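PDB 3IGM: PF14_0633 protein from Plasmodium falciparum, which probably regulates transcription as an ApiAP2 factor, its AP2 domain binding a specific DNA sequence as a domain-swapped dimer. Local coordinates for residues L21-D26 and R30-F35. Numbering follows the deposited sequence.
Sequences LAFFYD and RRSRTF. With nucleotides of chain B; nucleotides of chain C.
F23 and S32 face each other as a non-hydrogen-bonded pair of an antiparallel hairpin, and S32 CB lies over one face of the F23 ring, a CH-pi contact 3.8 Å from its centroid. The opposite face of that ring carries the amino group of DC3 of chain C, N4 standing 3.4 Å from F23 CE1. S32 OG, turned between its own backbone N and carbonyl carbon (chi1 72°), donates to N7 of DA4 of chain B at 2.8 Å. R30, extended from CG to NE, runs past Y25 and F23 and donates from NH1 to a guanine O6. On the sheet face that carries A22, F24, R31 and R33, R31 CB sits over one face of the F24 ring, offset toward its rim, a CH-pi contact; this ring also meets F54 of the second subunit edge-to-face and packs on M55 of that subunit. The R31 chain bends at chi3 (75°), bringing NH1 2.8 Å from D26 OD1 in a nearly coplanar salt bridge while R31 NE donates to OP1 of DA4 of chain B at 2.9 Å. Backbone pairs A22-R33 and F24-R31 fix this register, leaving the S32 and T34 amides to bind phosphates of chain B. Thus the AP2 hairpin reads base edges with R30 and S32, grips the DNA phosphates through R31 and two amides, and meets the swapped partner on its F24 face.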
loop_
_atom_site.group_PDB
_atom_site.type_symbol
_atom_site.label_atom_id
_atom_site.label_comp_id
_atom_site.label_asym_id
_atom_site.label_seq_id
_atom_site.Cartn_x
_atom_site.Cartn_y
_atom_site.Cartn_z
ATOM N N LEU A 21 -7.916 -7.101 -8.880
ATOM C CA LEU A 21 -9.190 -7.761 -9.102
ATOM C C LEU A 21 -9.107 -8.643 -10.336
ATOM O O LEU A 21 -8.541 -8.261 -11.358
ATOM C CB LEU A 21 -10.384 -6.799 -9.189
ATOM C CG LEU A 21 -10.625 -5.619 -8.243
ATOM C CD1 LEU A 21 -12.088 -5.200 -8.277
ATOM C CD2 LEU A 21 -10.159 -5.808 -6.828
ATOM N N ALA A 22 -9.635 -9.848 -10.197
ATOM C CA ALA A 22 -9.770 -10.780 -11.297
ATOM C C ALA A 22 -11.198 -10.644 -11.797
ATOM O O ALA A 22 -12.171 -10.886 -11.053
ATOM C CB ALA A 22 -9.480 -12.212 -10.813
ATOM N N PHE A 23 -11.313 -10.207 -13.041
ATOM C CA PHE A 23 -12.587 -9.999 -13.709
ATOM C C PHE A 23 -12.858 -11.200 -14.583
ATOM O O PHE A 23 -11.980 -11.650 -15.306
ATOM C CB PHE A 23 -12.562 -8.705 -14.542
ATOM C CG PHE A 23 -12.643 -7.457 -13.702
ATOM C CD1 PHE A 23 -13.878 -6.847 -13.459
ATOM C CD2 PHE A 23 -11.498 -6.921 -13.119
ATOM C CE1 PHE A 23 -13.972 -5.720 -12.662
ATOM C CE2 PHE A 23 -11.576 -5.787 -12.308
ATOM C CZ PHE A 23 -12.820 -5.177 -12.083
ATOM N N PHE A 24 -14.069 -11.731 -14.501
ATOM C CA PHE A 24 -14.409 -12.971 -15.194
ATOM C C PHE A 24 -15.867 -12.926 -15.616
ATOM O O PHE A 24 -16.679 -12.222 -15.011
ATOM C CB PHE A 24 -14.141 -14.207 -14.292
ATOM C CG PHE A 24 -14.956 -14.235 -13.009
ATOM C CD1 PHE A 24 -16.091 -15.042 -12.897
ATOM C CD2 PHE A 24 -14.583 -13.474 -11.913
ATOM C CE1 PHE A 24 -16.840 -15.072 -11.708
ATOM C CE2 PHE A 24 -15.324 -13.492 -10.727
ATOM C CZ PHE A 24 -16.448 -14.293 -10.621
ATOM N N TYR A 25 -16.198 -13.682 -16.651
ATOM C CA TYR A 25 -17.588 -13.813 -17.061
ATOM C C TYR A 25 -18.264 -14.990 -16.370
ATOM O O TYR A 25 -17.687 -16.075 -16.267
ATOM C CB TYR A 25 -17.709 -13.883 -18.588
ATOM C CG TYR A 25 -17.566 -12.508 -19.205
ATOM C CD1 TYR A 25 -18.647 -11.623 -19.251
ATOM C CD2 TYR A 25 -16.337 -12.069 -19.696
ATOM C CE1 TYR A 25 -18.505 -10.340 -19.790
ATOM C CE2 TYR A 25 -16.193 -10.795 -20.246
ATOM C CZ TYR A 25 -17.278 -9.941 -20.286
ATOM O OH TYR A 25 -17.125 -8.687 -20.830
ATOM N N ASP A 26 -19.467 -14.746 -15.855
ATOM C CA ASP A 26 -20.286 -15.793 -15.251
ATOM C C ASP A 26 -21.574 -15.852 -16.070
ATOM O O ASP A 26 -22.542 -15.138 -15.787
ATOM C CB ASP A 26 -20.546 -15.457 -13.777
ATOM C CG ASP A 26 -21.432 -16.472 -13.068
ATOM O OD1 ASP A 26 -21.709 -16.259 -11.868
ATOM O OD2 ASP A 26 -21.855 -17.471 -13.682
ATOM N N ARG A 30 -20.615 -10.007 -16.057
ATOM C CA ARG A 30 -19.240 -9.680 -15.688
ATOM C C ARG A 30 -19.108 -9.431 -14.182
ATOM O O ARG A 30 -19.871 -8.656 -13.581
ATOM C CB ARG A 30 -18.712 -8.474 -16.470
ATOM C CG ARG A 30 -17.187 -8.356 -16.418
ATOM C CD ARG A 30 -16.723 -7.147 -17.193
ATOM N NE ARG A 30 -15.276 -7.127 -17.397
ATOM C CZ ARG A 30 -14.568 -6.022 -17.634
ATOM N NH1 ARG A 30 -15.164 -4.824 -17.684
ATOM N NH2 ARG A 30 -13.257 -6.110 -17.811
ATOM N N ARG A 31 -18.123 -10.094 -13.590
ATOM C CA ARG A 31 -17.967 -10.135 -12.139
ATOM C C ARG A 31 -16.514 -9.940 -11.782
ATOM O O ARG A 31 -15.649 -10.001 -12.649
ATOM C CB ARG A 31 -18.489 -11.471 -11.583
ATOM C CG ARG A 31 -19.988 -11.690 -11.798
ATOM C CD ARG A 31 -20.486 -12.992 -11.183
ATOM N NE ARG A 31 -20.590 -12.898 -9.732
ATOM C CZ ARG A 31 -20.912 -13.908 -8.923
ATOM N NH1 ARG A 31 -21.152 -15.124 -9.419
ATOM N NH2 ARG A 31 -20.991 -13.702 -7.608
ATOM N N SER A 32 -16.240 -9.683 -10.509
ATOM C CA SER A 32 -14.860 -9.523 -10.055
ATOM C C SER A 32 -14.605 -10.159 -8.697
ATOM O O SER A 32 -15.495 -10.237 -7.853
ATOM C CB SER A 32 -14.457 -8.044 -10.041
ATOM O OG SER A 32 -15.098 -7.343 -8.992
ATOM N N ARG A 33 -13.371 -10.609 -8.503
ATOM C CA ARG A 33 -12.911 -11.135 -7.227
ATOM C C ARG A 33 -11.676 -10.346 -6.783
ATOM O O ARG A 33 -10.728 -10.162 -7.555
ATOM C CB ARG A 33 -12.620 -12.633 -7.339
ATOM C CG ARG A 33 -11.957 -13.281 -6.118
ATOM C CD ARG A 33 -12.926 -13.647 -5.006
ATOM N NE ARG A 33 -13.923 -14.638 -5.409
ATOM C CZ ARG A 33 -13.903 -15.925 -5.058
ATOM N NH1 ARG A 33 -12.922 -16.429 -4.311
ATOM N NH2 ARG A 33 -14.881 -16.717 -5.455
ATOM N N THR A 34 -11.702 -9.895 -5.535
ATOM C CA THR A 34 -10.674 -9.038 -4.990
ATOM C C THR A 34 -9.539 -9.802 -4.285
ATOM O O THR A 34 -9.787 -10.675 -3.445
ATOM C CB THR A 34 -11.320 -8.029 -4.016
ATOM O OG1 THR A 34 -12.206 -7.163 -4.755
ATOM C CG2 THR A 34 -10.266 -7.206 -3.323
ATOM N N PHE A 35 -8.301 -9.439 -4.621
ATOM C CA PHE A 35 -7.106 -10.032 -4.015
ATOM C C PHE A 35 -6.166 -8.957 -3.461
ATOM O O PHE A 35 -5.349 -8.385 -4.201
ATOM C CB PHE A 35 -6.363 -10.899 -5.041
ATOM C CG PHE A 35 -7.131 -12.119 -5.474
ATOM C CD1 PHE A 35 -6.954 -13.344 -4.807
ATOM C CD2 PHE A 35 -8.024 -12.051 -6.536
ATOM C CE1 PHE A 35 -7.655 -14.475 -5.198
ATOM C CE2 PHE A 35 -8.736 -13.180 -6.943
ATOM C CZ PHE A 35 -8.548 -14.400 -6.269
ATOM P P DA B 4 -19.880 -9.388 -8.278
ATOM O OP1 DA B 4 -20.908 -10.454 -8.285
ATOM O OP2 DA B 4 -18.609 -9.510 -9.024
ATOM O "O5'" DA B 4 -20.579 -8.042 -8.783
ATOM C "C5'" DA B 4 -21.681 -7.461 -8.054
ATOM C "C4'" DA B 4 -22.210 -6.283 -8.856
ATOM O "O4'" DA B 4 -21.241 -5.211 -8.834
ATOM C "C3'" DA B 4 -22.444 -6.564 -10.335
ATOM O "O3'" DA B 4 -23.600 -5.828 -10.725
ATOM C "C2'" DA B 4 -21.162 -6.100 -11.039
ATOM C "C1'" DA B 4 -20.664 -4.987 -10.116
ATOM N N9 DA B 4 -19.212 -4.893 -9.934
ATOM C C8 DA B 4 -18.286 -5.901 -9.936
ATOM N N7 DA B 4 -17.051 -5.490 -9.738
ATOM C C5 DA B 4 -17.171 -4.112 -9.574
ATOM C C6 DA B 4 -16.242 -3.072 -9.341
ATOM N N6 DA B 4 -14.921 -3.267 -9.190
ATOM N N1 DA B 4 -16.723 -1.795 -9.249
ATOM C C2 DA B 4 -18.032 -1.569 -9.382
ATOM N N3 DA B 4 -18.992 -2.464 -9.614
ATOM C C4 DA B 4 -18.502 -3.726 -9.699
ATOM P P DC B 3 -15.423 -10.290 -3.446
ATOM O OP1 DC B 3 -16.049 -11.623 -3.340
ATOM O OP2 DC B 3 -14.019 -10.167 -3.918
ATOM O "O5'" DC B 3 -16.395 -9.410 -4.364
ATOM C "C5'" DC B 3 -17.776 -9.303 -4.005
ATOM C "C4'" DC B 3 -18.456 -8.228 -4.828
ATOM O "O4'" DC B 3 -17.803 -6.963 -4.589
ATOM C "C3'" DC B 3 -18.355 -8.422 -6.338
ATOM O "O3'" DC B 3 -19.548 -9.062 -6.755
ATOM C "C2'" DC B 3 -18.180 -7.007 -6.907
ATOM C "C1'" DC B 3 -18.143 -6.122 -5.669
ATOM N N1 DC B 3 -17.135 -5.033 -5.668
ATOM C C2 DC B 3 -17.601 -3.719 -5.874
ATOM O O2 DC B 3 -18.814 -3.512 -6.057
ATOM N N3 DC B 3 -16.696 -2.718 -5.859
ATOM C C4 DC B 3 -15.392 -2.965 -5.657
ATOM N N4 DC B 3 -14.567 -1.904 -5.645
ATOM C C5 DC B 3 -14.898 -4.300 -5.456
ATOM C C6 DC B 3 -15.798 -5.297 -5.475
ATOM P P DC C 3 -4.460 -1.787 -16.169
ATOM O OP1 DC C 3 -3.437 -0.751 -16.427
ATOM O OP2 DC C 3 -4.025 -3.093 -15.602
ATOM O "O5'" DC C 3 -5.602 -1.169 -15.210
ATOM C "C5'" DC C 3 -5.849 0.231 -15.213
ATOM C "C4'" DC C 3 -7.201 0.633 -14.643
ATOM O "O4'" DC C 3 -8.319 -0.102 -15.207
ATOM C "C3'" DC C 3 -7.353 0.548 -13.127
ATOM O "O3'" DC C 3 -7.715 1.842 -12.754
ATOM C "C2'" DC C 3 -8.555 -0.360 -12.920
ATOM C "C1'" DC C 3 -9.318 -0.056 -14.212
ATOM N N1 DC C 3 -10.429 -1.016 -14.497
ATOM C C2 DC C 3 -11.690 -0.531 -14.884
ATOM O O2 DC C 3 -11.873 0.683 -14.995
ATOM N N3 DC C 3 -12.685 -1.417 -15.132
ATOM C C4 DC C 3 -12.454 -2.725 -14.998
ATOM N N4 DC C 3 -13.457 -3.564 -15.239
ATOM C C5 DC C 3 -11.181 -3.237 -14.615
ATOM C C6 DC C 3 -10.203 -2.359 -14.371
#